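Local coordinates for peptide methionine sulfoxide reductase MsrA (Corynebacterium diphtheriae, PDB 4D7L), which reduces the S form of methionine sulfoxide back to methionine and is thought thereby to repair proteins inactivated by oxidation, at residues N112-I116 against Q154-Y160; Y88-A94 against E206-A210; Q49-V53 against Q216-K220. All coordinates share one frame; numbering follows the deposited sequence. Where two conformers were deposited one is given.

Three contacts nested one inside another tie the N-terminal loop, the sheet edge and the sheet interior together. Starting at the N terminus, the chain passes residues 49-53 in a loop, and interaction 3 closes the widest circuit when helix 217-220 returns to them. Within it, strand 86-94 meets residues 206-210 in interaction 2, at the edge of the mixed sheet. Innermost, interaction 1 joins the start of strand 114-121 to the turn leading into strand 158-161. No circuit crosses another. Interactions 1 and 2 meet directly, since strands 86-94 and 114-121 are neighbours bonded through T114-A94 and I116-G92, while T89 and H51 connect interaction 2 to interaction 3.

Interaction 1: residues N112-I116 against Q154-Y160; sequences NHTEI and QYRSAIY. With CAC (cacodylate ion), chain D.
R156 turns its CG between its own backbone N and carbonyl carbon (chi1 70°), then runs extended as far as NE, a course that lays the guanidinium against the backbone of N112. The grip is end-on, with both terminal nitrogens on one oxygen: NH2 lies 2.8 Å from N112 O, nearly along the C=O axis at 178°, while NH1, 2.9 Å from N112 O, approaches from above the carbonyl plane. T114 CB lies over one face of the guanidinium, toward its rim, and a salt bridge from NE to E195 fixes the group's rotation.

Next to this grip, E115 N donates to Q154 O over 2.8 Å with an N-H...O angle of 164°. T114 OG1 lies 3.0 Å from both Q154 O and R156 O, two acceptors for one proton. A water donates to both E115 O and R156 O, bridging the two segments. Further out, E115 and Y155 lie side by side and point the same way, converging on a cacodylate ion that probably came from the crystallisation liquor. Y155 OH donates to cacodylate O1 over 2.9 Å, and E115 OE2 stands 2.6 Å from that O1. Y103 OH also bonds the ion, while Y73 N holds E115 OE1. With C72, the predicted active-site cysteine, close to E115, this cluster is consistent with the substrate pocket of MsrA enzymes.

I116 CD1 packs 3.7 Å from Y160 CE2. Here strand 64-69 runs between strands 114-121 and 158-161, its Y67 touching both side chains, while helix 103-107 lies against E115 and Q154.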
ATOM      1  N   ASN A 112      -1.019 -14.051   1.288  1.00 19.78           N
ATOM      2  CA  ASN A 112       0.308 -13.463   1.023  1.00 18.56           C
ATOM      3  C   ASN A 112       0.288 -12.026   0.511  1.00 19.45           C
ATOM      4  O   ASN A 112       1.347 -11.445   0.267  1.00 17.02           O
ATOM      5  CB  ASN A 112       1.111 -14.348   0.050  1.00 16.03           C
ATOM      6  CG  ASN A 112       1.546 -15.656   0.691  1.00 21.36           C
ATOM      7  OD1 ASN A 112       1.509 -15.792   1.921  1.00 21.47           O
ATOM      8  ND2 ASN A 112       1.983 -16.624  -0.134  1.00 17.66           N
ATOM      9  N   HIS A 113      -0.889 -11.418   0.384  1.00 15.22           N
ATOM     10  CA  HIS A 113      -0.927 -10.026  -0.061  1.00 12.83           C
ATOM     11  C   HIS A 113      -0.469  -9.029   1.000  1.00 20.20           C
ATOM     12  O   HIS A 113      -0.487  -9.305   2.204  1.00 16.28           O
ATOM     13  CB  HIS A 113      -2.340  -9.605  -0.492  1.00 11.96           C
ATOM     14  CG  HIS A 113      -2.808 -10.244  -1.758  1.00 15.64           C
ATOM     15  ND1 HIS A 113      -2.222  -9.991  -2.978  1.00 15.04           N
ATOM     16  CD2 HIS A 113      -3.827 -11.111  -1.996  1.00 16.51           C
ATOM     17  CE1 HIS A 113      -2.852 -10.683  -3.914  1.00 18.43           C
ATOM     18  NE2 HIS A 113      -3.831 -11.365  -3.347  1.00 17.46           N
ATOM     19  N   THR A 114      -0.030  -7.853   0.573  0.65 17.27           N
ATOM     20  CA  THR A 114       0.204  -6.801   1.550  0.65 13.62           C
ATOM     21  C   THR A 114      -0.808  -5.686   1.294  0.65 15.50           C
ATOM     22  O   THR A 114      -1.372  -5.569   0.198  0.65 14.83           O
ATOM     23  CB  THR A 114       1.651  -6.268   1.513  0.65 20.11           C
ATOM     24  OG1 THR A 114       1.922  -5.547   2.725  0.65 20.69           O
ATOM     25  CG2 THR A 114       1.885  -5.353   0.304  0.65 16.72           C
ATOM     26  N   GLU A 115      -1.058  -4.894   2.329  1.00 16.29           N
ATOM     27  CA  GLU A 115      -2.006  -3.789   2.253  1.00 14.15           C
ATOM     28  C   GLU A 115      -1.393  -2.677   1.420  1.00 15.71           C
ATOM     29  O   GLU A 115      -0.331  -2.152   1.761  1.00 16.73           O
ATOM     30  CB  GLU A 115      -2.385  -3.286   3.648  1.00 13.83           C
ATOM     31  CG  GLU A 115      -3.241  -4.306   4.407  1.00 17.43           C
ATOM     32  CD  GLU A 115      -3.867  -3.749   5.685  1.00 21.56           C
ATOM     33  OE1 GLU A 115      -3.689  -2.544   5.994  1.00 20.61           O
ATOM     34  OE2 GLU A 115      -4.525  -4.547   6.391  1.00 19.94           O
ATOM     35  N   ILE A 116      -2.086  -2.331   0.344  1.00 14.57           N
ATOM     36  CA  ILE A 116      -1.558  -1.453  -0.699  1.00 12.85           C
ATOM     37  C   ILE A 116      -2.446  -0.254  -0.931  1.00 19.34           C
ATOM     38  O   ILE A 116      -3.676  -0.380  -0.931  1.00 15.53           O
ATOM     39  CB  ILE A 116      -1.418  -2.221  -2.038  1.00 15.88           C
ATOM     40  CG1 ILE A 116      -0.289  -3.254  -1.928  1.00 16.90           C
ATOM     41  CG2 ILE A 116      -1.201  -1.264  -3.244  1.00 17.84           C
ATOM     42  CD1 ILE A 116       1.122  -2.618  -1.820  1.00 15.26           C
ATOM     43  N   GLN A 154       0.855  -8.983   5.891  1.00 16.94           N
ATOM     44  CA  GLN A 154       0.043  -8.013   5.138  1.00 17.58           C
ATOM     45  C   GLN A 154       0.430  -6.570   5.473  1.00 18.34           C
ATOM     46  O   GLN A 154      -0.110  -5.640   4.893  1.00 18.54           O
ATOM     47  CB  GLN A 154      -1.472  -8.217   5.383  1.00 16.78           C
ATOM     48  CG  GLN A 154      -2.014  -7.774   6.781  1.00 14.80           C
ATOM     49  CD  GLN A 154      -1.965  -8.901   7.796  1.00 23.80           C
ATOM     50  OE1 GLN A 154      -1.077  -9.740   7.737  1.00 20.37           O
ATOM     51  NE2 GLN A 154      -2.915  -8.913   8.743  1.00 23.81           N
ATOM     52  N   TYR A 155       1.395  -6.384   6.372  1.00 15.82           N
ATOM     53  CA  TYR A 155       1.839  -5.028   6.703  1.00 13.53           C
ATOM     54  C   TYR A 155       3.247  -4.739   6.187  1.00 17.43           C
ATOM     55  O   TYR A 155       3.825  -3.700   6.523  1.00 16.48           O
ATOM     56  CB  TYR A 155       1.784  -4.802   8.223  1.00 14.54           C
ATOM     57  CG  TYR A 155       0.369  -4.929   8.730  1.00 16.31           C
ATOM     58  CD1 TYR A 155      -0.582  -3.970   8.407  1.00 18.69           C
ATOM     59  CD2 TYR A 155      -0.023  -6.028   9.490  1.00 14.64           C
ATOM     60  CE1 TYR A 155      -1.892  -4.088   8.824  1.00 22.62           C
ATOM     61  CE2 TYR A 155      -1.320  -6.152   9.936  1.00 13.09           C
ATOM     62  CZ  TYR A 155      -2.259  -5.175   9.587  1.00 18.65           C
ATOM     63  OH  TYR A 155      -3.565  -5.294  10.000  1.00 21.96           O
ATOM     64  N   ARG A 156       3.794  -5.642   5.373  1.00 13.89           N
ATOM     65  CA  ARG A 156       5.183  -5.474   4.917  1.00 19.32           C
ATOM     66  C   ARG A 156       5.342  -4.304   3.937  1.00 18.23           C
ATOM     67  O   ARG A 156       4.401  -3.906   3.253  1.00 17.05           O
ATOM     68  CB  ARG A 156       5.710  -6.769   4.271  1.00 19.39           C
ATOM     69  CG  ARG A 156       5.086  -7.160   2.901  1.00 13.38           C
ATOM     70  CD  ARG A 156       5.571  -8.582   2.534  1.00 16.05           C
ATOM     71  NE  ARG A 156       5.171  -9.032   1.199  1.00 19.33           N
ATOM     72  CZ  ARG A 156       4.016  -9.639   0.922  1.00 21.07           C
ATOM     73  NH1 ARG A 156       3.110  -9.808   1.880  1.00 15.14           N
ATOM     74  NH2 ARG A 156       3.746 -10.048  -0.322  1.00 17.47           N
ATOM     75  N   SER A 157       6.559  -3.774   3.863  1.00 16.22           N
ATOM     76  CA  SER A 157       6.872  -2.633   2.999  1.00 14.38           C
ATOM     77  C   SER A 157       6.940  -3.066   1.537  1.00 20.15           C
ATOM     78  O   SER A 157       7.519  -4.120   1.243  1.00 17.26           O
ATOM     79  CB  SER A 157       8.215  -2.032   3.435  1.00 12.36           C
ATOM     80  OG  SER A 157       8.554  -0.903   2.652  1.00 16.72           O
ATOM     81  N   ALA A 158       6.341  -2.294   0.626  1.00 18.11           N
ATOM     82  CA  ALA A 158       6.373  -2.667  -0.794  1.00 17.39           C
ATOM     83  C   ALA A 158       6.204  -1.475  -1.726  1.00 18.86           C
ATOM     84  O   ALA A 158       5.569  -0.466  -1.378  1.00 16.01           O
ATOM     85  CB  ALA A 158       5.291  -3.736  -1.111  1.00 14.15           C
ATOM     86  N   ILE A 159       6.798  -1.601  -2.908  1.00 16.15           N
ATOM     87  CA  ILE A 159       6.514  -0.716  -4.033  1.00 15.17           C
ATOM     88  C   ILE A 159       6.291  -1.595  -5.258  1.00 20.62           C
ATOM     89  O   ILE A 159       7.208  -2.301  -5.695  1.00 18.33           O
ATOM     90  CB  ILE A 159       7.656   0.273  -4.322  1.00 17.79           C
ATOM     91  CG1 ILE A 159       7.939   1.156  -3.102  1.00 23.48           C
ATOM     92  CG2 ILE A 159       7.295   1.164  -5.535  1.00 14.35           C
ATOM     93  CD1 ILE A 159       9.235   1.959  -3.219  1.00 31.16           C
ATOM     94  N   TYR A 160       5.079  -1.578  -5.812  1.00 16.58           N
ATOM     95  CA  TYR A 160       4.843  -2.301  -7.072  1.00 14.36           C
ATOM     96  C   TYR A 160       4.621  -1.294  -8.188  1.00 18.07           C
ATOM     97  O   TYR A 160       3.888  -0.333  -8.019  1.00 18.56           O
ATOM     98  CB  TYR A 160       3.639  -3.250  -6.961  1.00 15.60           C
ATOM     99  CG  TYR A 160       3.730  -4.211  -5.774  1.00 15.68           C
ATOM    100  CD1 TYR A 160       4.895  -4.936  -5.525  1.00 20.32           C
ATOM    101  CD2 TYR A 160       2.652  -4.375  -4.905  1.00 16.68           C
ATOM    102  CE1 TYR A 160       4.991  -5.819  -4.423  1.00 14.83           C
ATOM    103  CE2 TYR A 160       2.733  -5.243  -3.809  1.00 16.77           C
ATOM    104  CZ  TYR A 160       3.898  -5.950  -3.582  1.00 16.14           C
ATOM    105  OH  TYR A 160       3.971  -6.782  -2.512  1.00 18.39           O
TER
HETATM  106 AS   CAC D1220      -5.869  -2.215   9.120  0.87 21.99          AS
HETATM  107  O1  CAC D1220      -5.640  -3.866   8.619  0.87 16.99           O
HETATM  108  O2  CAC D1220      -4.372  -1.587   9.746  0.87 21.16           O
HETATM  109  C1  CAC D1220      -7.244  -2.141  10.517  0.87 20.48           C
HETATM  110  C2  CAC D1220      -6.439  -1.138   7.582  0.87 15.94           C
HETATM  111  O   HOH W   1       1.788  -2.461   3.750  1.00 15.22           O

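Interaction 2: residues Y88-A94 against E206-A210; sequences YTSVGFA and EYYMA
V91 O is gripped by two donors. A210 N reaches it across the contact over 2.9 Å, the N-H...O angle a nearly straight 170° and the donor in the carbonyl plane on a lone pair, and the side-chain amide of Q215 supplies the second bond. Because Q215 NE2 also bonds A210 O, one amide ties the two segments together here.

From there the segments run on as a short antiparallel pair. F93 and Y208 exchange two backbone bonds, F93 N to Y208 O at 2.8 Å and Y208 N to F93 O at 2.9 Å. G92 faces M209 as a non-hydrogen-bonded pair, with no room for a side chain on the glycine: G92 CA comes within 3.1 Å of Y208 O, a C-H...O contact. The Y207 ring uses the same space. A chi1 of 164°, with CG opposite the backbone N, sends the ring back along the strand toward S90, CE1 lying 3.7 Å from G92 CA, while A94 CB meets its edge. Y207 OH ends near S90 OG, whose other partner is E118; the model is too tight there for the tyrosine bond to carry much weight.

Side-chain carbons add further contacts. F93 CZ rests 3.7 Å from A210 CB, and M209, bent at its thioether, puts CE 3.6 Å from S90 CB and meets Y88 OH, which comes from the opposite direction. Strand 86-94 bonds strand 114-121 along its other side, which makes residues 208-209 the last, very short strand of the mixed sheet: an antiparallel edge strand added to the central sheet of the alpha/beta MsrA fold.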
ATOM      1  N   TYR A  88      -6.041  10.457  -7.745  1.00 15.24           N
ATOM      2  CA  TYR A  88      -6.951   9.395  -7.301  1.00 14.89           C
ATOM      3  C   TYR A  88      -6.173   8.429  -6.417  1.00 16.78           C
ATOM      4  O   TYR A  88      -4.981   8.190  -6.655  1.00 20.09           O
ATOM      5  CB  TYR A  88      -7.558   8.643  -8.495  1.00 18.67           C
ATOM      6  CG  TYR A  88      -8.418   7.439  -8.127  1.00 18.97           C
ATOM      7  CD1 TYR A  88      -9.738   7.605  -7.717  1.00 18.65           C
ATOM      8  CD2 TYR A  88      -7.906   6.136  -8.188  1.00 19.85           C
ATOM      9  CE1 TYR A  88     -10.539   6.499  -7.379  1.00 22.49           C
ATOM     10  CE2 TYR A  88      -8.689   5.023  -7.850  1.00 18.58           C
ATOM     11  CZ  TYR A  88     -10.009   5.213  -7.461  1.00 21.60           C
ATOM     12  OH  TYR A  88     -10.805   4.131  -7.119  1.00 23.21           O
ATOM     13  N   THR A  89      -6.833   7.880  -5.402  1.00 17.15           N
ATOM     14  CA  THR A  89      -6.265   6.765  -4.641  1.00 14.06           C
ATOM     15  C   THR A  89      -7.327   5.692  -4.368  1.00 14.10           C
ATOM     16  O   THR A  89      -8.530   5.966  -4.430  1.00 17.89           O
ATOM     17  CB  THR A  89      -5.686   7.199  -3.267  1.00 18.81           C
ATOM     18  OG1 THR A  89      -6.751   7.670  -2.431  1.00 16.72           O
ATOM     19  CG2 THR A  89      -4.609   8.281  -3.421  1.00 17.32           C
ATOM     20  N   SER A  90      -6.881   4.478  -4.077  1.00 15.28           N
ATOM     21  CA  SER A  90      -7.765   3.456  -3.499  1.00 15.25           C
ATOM     22  C   SER A  90      -6.918   2.563  -2.607  1.00 13.12           C
ATOM     23  O   SER A  90      -5.688   2.663  -2.623  1.00 15.34           O
ATOM     24  CB  SER A  90      -8.477   2.629  -4.588  1.00 17.68           C
ATOM     25  OG  SER A  90      -7.576   1.732  -5.233  1.00 19.97           O
ATOM     26  N   VAL A  91      -7.573   1.720  -1.818  1.00 14.36           N
ATOM     27  CA  VAL A  91      -6.867   0.743  -1.011  1.00 15.41           C
ATOM     28  C   VAL A  91      -7.280  -0.667  -1.365  1.00 15.07           C
ATOM     29  O   VAL A  91      -8.398  -0.941  -1.857  1.00 15.03           O
ATOM     30  CB  VAL A  91      -7.087   0.958   0.507  1.00 13.80           C
ATOM     31  CG1 VAL A  91      -6.437   2.279   0.935  1.00 14.95           C
ATOM     32  CG2 VAL A  91      -8.580   0.931   0.868  1.00 13.95           C
ATOM     33  N   GLY A  92      -6.359  -1.584  -1.135  1.00 15.32           N
ATOM     34  CA  GLY A  92      -6.630  -2.947  -1.519  1.00 15.49           C
ATOM     35  C   GLY A  92      -5.401  -3.789  -1.274  1.00 14.18           C
ATOM     36  O   GLY A  92      -4.592  -3.504  -0.385  1.00 14.84           O
ATOM     37  N   PHE A  93      -5.253  -4.809  -2.113  1.00 13.64           N
ATOM     38  CA  PHE A  93      -4.344  -5.919  -1.838  1.00 16.77           C
ATOM     39  C   PHE A  93      -3.536  -6.300  -3.067  1.00 17.09           C
ATOM     40  O   PHE A  93      -4.083  -6.427  -4.171  1.00 13.68           O
ATOM     41  CB  PHE A  93      -5.152  -7.138  -1.368  1.00 17.83           C
ATOM     42  CG  PHE A  93      -6.242  -6.785  -0.382  1.00 23.19           C
ATOM     43  CD1 PHE A  93      -5.914  -6.322   0.887  1.00 18.77           C
ATOM     44  CD2 PHE A  93      -7.581  -6.911  -0.727  1.00 23.85           C
ATOM     45  CE1 PHE A  93      -6.914  -5.974   1.807  1.00 15.66           C
ATOM     46  CE2 PHE A  93      -8.587  -6.572   0.184  1.00 21.25           C
ATOM     47  CZ  PHE A  93      -8.244  -6.107   1.455  1.00 15.65           C
ATOM     48  N   ALA A  94      -2.238  -6.478  -2.877  1.00 14.22           N
ATOM     49  CA  ALA A  94      -1.378  -6.937  -3.959  1.00 16.57           C
ATOM     50  C   ALA A  94      -0.105  -7.542  -3.382  1.00 16.97           C
ATOM     51  O   ALA A  94       0.230  -7.302  -2.215  1.00 15.57           O
ATOM     52  CB  ALA A  94      -1.043  -5.786  -4.930  1.00 16.39           C
ATOM     53  N   GLU A 206      -1.775  -8.796 -10.141  1.00 16.69           N
ATOM     54  CA  GLU A 206      -2.863  -7.794 -10.184  1.00 14.95           C
ATOM     55  C   GLU A 206      -3.029  -7.166  -8.837  1.00 15.23           C
ATOM     56  O   GLU A 206      -2.614  -7.732  -7.822  1.00 16.68           O
ATOM     57  CB  GLU A 206      -4.230  -8.418 -10.557  1.00 19.84           C
ATOM     58  CG  GLU A 206      -4.298  -9.144 -11.859  1.00 37.74           C
ATOM     59  CD  GLU A 206      -5.675  -9.741 -12.091  1.00 48.64           C
ATOM     60  OE1 GLU A 206      -6.669  -9.157 -11.612  1.00 45.45           O
ATOM     61  OE2 GLU A 206      -5.761 -10.809 -12.729  1.00 57.51           O
ATOM     62  N   TYR A 207      -3.697  -6.018  -8.834  1.00 16.43           N
ATOM     63  CA  TYR A 207      -4.120  -5.353  -7.609  1.00 18.29           C
ATOM     64  C   TYR A 207      -5.620  -5.541  -7.439  1.00 17.32           C
ATOM     65  O   TYR A 207      -6.370  -5.442  -8.412  1.00 18.09           O
ATOM     66  CB  TYR A 207      -3.763  -3.861  -7.684  1.00 15.57           C
ATOM     67  CG  TYR A 207      -4.448  -2.944  -6.699  1.00 19.82           C
ATOM     68  CD1 TYR A 207      -3.993  -2.854  -5.384  1.00 16.91           C
ATOM     69  CD2 TYR A 207      -5.498  -2.097  -7.106  1.00 15.09           C
ATOM     70  CE1 TYR A 207      -4.585  -1.980  -4.470  1.00 14.62           C
ATOM     71  CE2 TYR A 207      -6.107  -1.210  -6.185  1.00 15.27           C
ATOM     72  CZ  TYR A 207      -5.632  -1.156  -4.887  1.00 17.60           C
ATOM     73  OH  TYR A 207      -6.202  -0.286  -3.985  1.00 18.82           O
ATOM     74  N   TYR A 208      -6.053  -5.801  -6.206  1.00 14.03           N
ATOM     75  CA  TYR A 208      -7.463  -6.054  -5.915  1.00 18.54           C
ATOM     76  C   TYR A 208      -7.983  -5.027  -4.933  1.00 14.91           C
ATOM     77  O   TYR A 208      -7.429  -4.889  -3.846  1.00 18.65           O
ATOM     78  CB  TYR A 208      -7.648  -7.469  -5.319  1.00 17.52           C
ATOM     79  CG  TYR A 208      -7.112  -8.555  -6.214  1.00 13.76           C
ATOM     80  CD1 TYR A 208      -7.811  -8.931  -7.371  1.00 17.13           C
ATOM     81  CD2 TYR A 208      -5.913  -9.207  -5.914  1.00 17.45           C
ATOM     82  CE1 TYR A 208      -7.338  -9.942  -8.210  1.00 19.26           C
ATOM     83  CE2 TYR A 208      -5.428 -10.216  -6.759  1.00 20.60           C
ATOM     84  CZ  TYR A 208      -6.142 -10.576  -7.892  1.00 20.97           C
ATOM     85  OH  TYR A 208      -5.664 -11.587  -8.709  1.00 19.53           O
ATOM     86  N   MET A 209      -9.035  -4.309  -5.305  1.00 16.29           N
ATOM     87  CA  MET A 209      -9.582  -3.303  -4.400  1.00 17.98           C
ATOM     88  C   MET A 209     -10.240  -3.930  -3.196  1.00 17.69           C
ATOM     89  O   MET A 209     -10.943  -4.926  -3.331  1.00 18.37           O
ATOM     90  CB  MET A 209     -10.612  -2.418  -5.107  1.00 21.60           C
ATOM     91  CG  MET A 209     -10.081  -1.542  -6.205  1.00 25.49           C
ATOM     92  SD  MET A 209     -11.408  -0.439  -6.787  1.00 26.21           S
ATOM     93  CE  MET A 209     -11.489   0.778  -5.491  1.00 26.38           C
ATOM     94  N   ALA A 210     -10.052  -3.307  -2.029  1.00 16.07           N
ATOM     95  CA  ALA A 210     -10.772  -3.684  -0.822  1.00 18.96           C
ATOM     96  C   ALA A 210     -12.237  -3.237  -0.909  1.00 20.57           C
ATOM     97  O   ALA A 210     -12.582  -2.418  -1.761  1.00 19.29           O
ATOM     98  CB  ALA A 210     -10.089  -3.071   0.410  1.00 17.85           C
TER

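Interaction 3: residues Q49-V53 against Q216-K220; sequences QPHAV and QYLHK
Q216, the N-cap residue of helix 217-220, lays its side chain across the imidazole of H51. This is a stack of amide on ring, the two planes only 24° apart. Q216 CG sits over the ring face in a CH-pi contact, 3.7 Å from the centroid of the H51 ring, and the amide runs on over the same ring, Q216 NE2 lying 3.3 Å from H51 CD2. A bend at chi2 (91°) turns the amide flat over the histidine and at the same time presents its oxygen to the loop backbone. There A52 N donates to Q216 OE1 over 2.8 Å; hydrogen and acceptor line up well, at an N-H...O angle of 165°, but the donor stands above the carbonyl plane and does not point at a lone pair. A water donates to the same OE1 and only weakly to Q49 O, so this glutamine oxygen serves two donors.

A second CH-pi contact lies one helical turn along. V53 CG2 covers a face of the H219 ring, 3.7 Å from its centroid and displaced toward CG and ND1. A52 CB touches both helix residues, 3.8 Å from Q216 CB and 4.0 Å from H219 CD2.

In the next shell, several bonds hold these groups in place. Q216 O accepts from K220 N, as expected for the first turn of the helix, while Q216 N is bonded to the carboxylate of E77 on helix 73-81. From that helix W81 meets the H51 ring at a steep angle and also touches V53 and Q216. H51 itself is fixed at both nitrogens: NE2 is hydrogen-bonded to T89 OG1 of strand 86-94, and ND1 accepts from L54 N and, at 3.2 Å, from V53 N, tilted out of the imidazole plane.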
ATOM      1  N   GLN A  49     -17.063   3.750  -6.023  1.00 27.06           N
ATOM      2  CA  GLN A  49     -17.658   5.072  -6.105  1.00 24.08           C
ATOM      3  C   GLN A  49     -16.532   6.086  -6.230  1.00 19.51           C
ATOM      4  O   GLN A  49     -15.396   5.789  -5.869  1.00 21.56           O
ATOM      5  CB  GLN A  49     -18.513   5.358  -4.867  1.00 36.03           C
ATOM      6  CG  GLN A  49     -19.676   4.410  -4.717  1.00 49.78           C
ATOM      7  CD  GLN A  49     -20.622   4.490  -5.907  1.00 60.45           C
ATOM      8  OE1 GLN A  49     -21.229   5.533  -6.170  1.00 58.22           O
ATOM      9  NE2 GLN A  49     -20.728   3.390  -6.652  1.00 63.99           N
ATOM     10  N   PRO A  50     -16.835   7.278  -6.754  1.00 19.39           N
ATOM     11  CA  PRO A  50     -15.834   8.343  -6.829  1.00 24.96           C
ATOM     12  C   PRO A  50     -15.194   8.604  -5.481  1.00 23.68           C
ATOM     13  O   PRO A  50     -15.870   8.489  -4.454  1.00 24.12           O
ATOM     14  CB  PRO A  50     -16.646   9.556  -7.285  1.00 22.90           C
ATOM     15  CG  PRO A  50     -17.774   8.975  -8.063  1.00 29.66           C
ATOM     16  CD  PRO A  50     -18.117   7.683  -7.364  1.00 23.56           C
ATOM     17  N   HIS A  51     -13.901   8.903  -5.503  1.00 19.55           N
ATOM     18  CA  HIS A  51     -13.102   9.183  -4.311  1.00 19.01           C
ATOM     19  C   HIS A  51     -13.829  10.196  -3.410  1.00 17.35           C
ATOM     20  O   HIS A  51     -14.261  11.251  -3.877  1.00 19.66           O
ATOM     21  CB  HIS A  51     -11.743   9.738  -4.739  1.00 15.94           C
ATOM     22  CG  HIS A  51     -10.679   9.680  -3.685  1.00 19.21           C
ATOM     23  ND1 HIS A  51     -10.561  10.634  -2.694  1.00 19.20           N
ATOM     24  CD2 HIS A  51      -9.630   8.839  -3.527  1.00 15.14           C
ATOM     25  CE1 HIS A  51      -9.508  10.356  -1.944  1.00 18.68           C
ATOM     26  NE2 HIS A  51      -8.933   9.262  -2.421  1.00 21.75           N
ATOM     27  N   ALA A  52     -13.947   9.872  -2.124  1.00 21.33           N
ATOM     28  CA  ALA A  52     -14.727  10.681  -1.187  1.00 21.78           C
ATOM     29  C   ALA A  52     -14.167  12.089  -1.003  1.00 23.92           C
ATOM     30  O   ALA A  52     -14.889  13.012  -0.609  1.00 19.54           O
ATOM     31  CB  ALA A  52     -14.828   9.966   0.167  1.00 20.45           C
ATOM     32  N   VAL A  53     -12.875  12.266  -1.266  1.00 17.26           N
ATOM     33  CA  VAL A  53     -12.277  13.607  -1.126  1.00 16.85           C
ATOM     34  C   VAL A  53     -11.986  14.235  -2.493  1.00 17.25           C
ATOM     35  O   VAL A  53     -12.270  15.406  -2.752  1.00 18.96           O
ATOM     36  CB  VAL A  53     -10.964  13.525  -0.305  1.00 21.75           C
ATOM     37  CG1 VAL A  53     -10.379  14.927  -0.097  1.00 25.04           C
ATOM     38  CG2 VAL A  53     -11.253  12.868   1.060  1.00 19.96           C
ATOM     39  N   GLN A 216     -11.176   5.438   1.488  1.00 18.33           N
ATOM     40  CA  GLN A 216     -11.213   6.702   2.237  1.00 13.85           C
ATOM     41  C   GLN A 216     -11.857   6.533   3.607  1.00 16.91           C
ATOM     42  O   GLN A 216     -12.598   7.397   4.072  1.00 21.22           O
ATOM     43  CB  GLN A 216     -11.946   7.787   1.438  1.00 22.14           C
ATOM     44  CG  GLN A 216     -11.290   8.109   0.090  1.00 18.32           C
ATOM     45  CD  GLN A 216     -11.840   7.253  -1.037  1.00 17.59           C
ATOM     46  OE1 GLN A 216     -13.034   7.297  -1.327  1.00 19.78           O
ATOM     47  NE2 GLN A 216     -10.974   6.470  -1.674  1.00 17.74           N
ATOM     48  N   TYR A 217     -11.560   5.411   4.253  1.00 17.91           N
ATOM     49  CA  TYR A 217     -12.137   5.098   5.556  1.00 18.47           C
ATOM     50  C   TYR A 217     -12.041   6.245   6.570  1.00 15.78           C
ATOM     51  O   TYR A 217     -13.012   6.567   7.262  1.00 16.85           O
ATOM     52  CB  TYR A 217     -11.443   3.854   6.137  1.00 17.53           C
ATOM     53  CG  TYR A 217     -11.935   3.488   7.513  1.00 18.70           C
ATOM     54  CD1 TYR A 217     -13.159   2.864   7.689  1.00 21.73           C
ATOM     55  CD2 TYR A 217     -11.155   3.753   8.653  1.00 22.05           C
ATOM     56  CE1 TYR A 217     -13.613   2.522   8.963  1.00 23.81           C
ATOM     57  CE2 TYR A 217     -11.604   3.414   9.927  1.00 20.46           C
ATOM     58  CZ  TYR A 217     -12.832   2.799  10.075  1.00 22.07           C
ATOM     59  OH  TYR A 217     -13.282   2.464  11.336  1.00 23.93           O
ATOM     60  N   LEU A 218     -10.862   6.844   6.667  1.00 16.24           N
ATOM     61  CA  LEU A 218     -10.639   7.856   7.688  1.00 18.20           C
ATOM     62  C   LEU A 218     -11.412   9.131   7.400  1.00 20.27           C
ATOM     63  O   LEU A 218     -11.748   9.878   8.320  1.00 21.57           O
ATOM     64  CB  LEU A 218      -9.153   8.159   7.808  1.00 20.28           C
ATOM     65  CG  LEU A 218      -8.333   6.972   8.306  1.00 19.38           C
ATOM     66  CD1 LEU A 218      -6.868   7.383   8.394  1.00 19.98           C
ATOM     67  CD2 LEU A 218      -8.863   6.461   9.666  1.00 16.85           C
ATOM     68  N   HIS A 219     -11.703   9.390   6.129  1.00 20.58           N
ATOM     69  CA  HIS A 219     -12.558  10.532   5.801  1.00 19.93           C
ATOM     70  C   HIS A 219     -14.031  10.243   6.130  1.00 22.21           C
ATOM     71  O   HIS A 219     -14.735  11.083   6.699  1.00 21.97           O
ATOM     72  CB  HIS A 219     -12.425  10.913   4.325  1.00 22.96           C
ATOM     73  CG  HIS A 219     -13.266  12.100   3.949  1.00 23.58           C
ATOM     74  ND1 HIS A 219     -12.864  13.395   4.195  1.00 25.37           N
ATOM     75  CD2 HIS A 219     -14.509  12.182   3.425  1.00 26.60           C
ATOM     76  CE1 HIS A 219     -13.814  14.229   3.802  1.00 29.04           C
ATOM     77  NE2 HIS A 219     -14.821  13.516   3.322  1.00 26.46           N
ATOM     78  N   LYS A 220     -14.502   9.065   5.737  1.00 18.30           N
ATOM     79  CA  LYS A 220     -15.891   8.669   5.956  1.00 20.75           C
ATOM     80  C   LYS A 220     -16.205   8.494   7.431  1.00 26.32           C
ATOM     81  O   LYS A 220     -17.329   8.733   7.857  1.00 26.77           O
ATOM     82  CB  LYS A 220     -16.198   7.349   5.229  1.00 21.62           C
ATOM     83  CG  LYS A 220     -16.179   7.445   3.701  1.00 21.19           C
ATOM     84  CD  LYS A 220     -16.206   6.047   3.081  1.00 17.54           C
ATOM     85  CE  LYS A 220     -16.213   6.087   1.560  1.00 22.38           C
ATOM     86  NZ  LYS A 220     -16.052   4.683   1.033  1.00 17.31           N
TER
HETATM   87  O   HOH W   2     -14.739   5.655  -2.587  1.00 31.08           O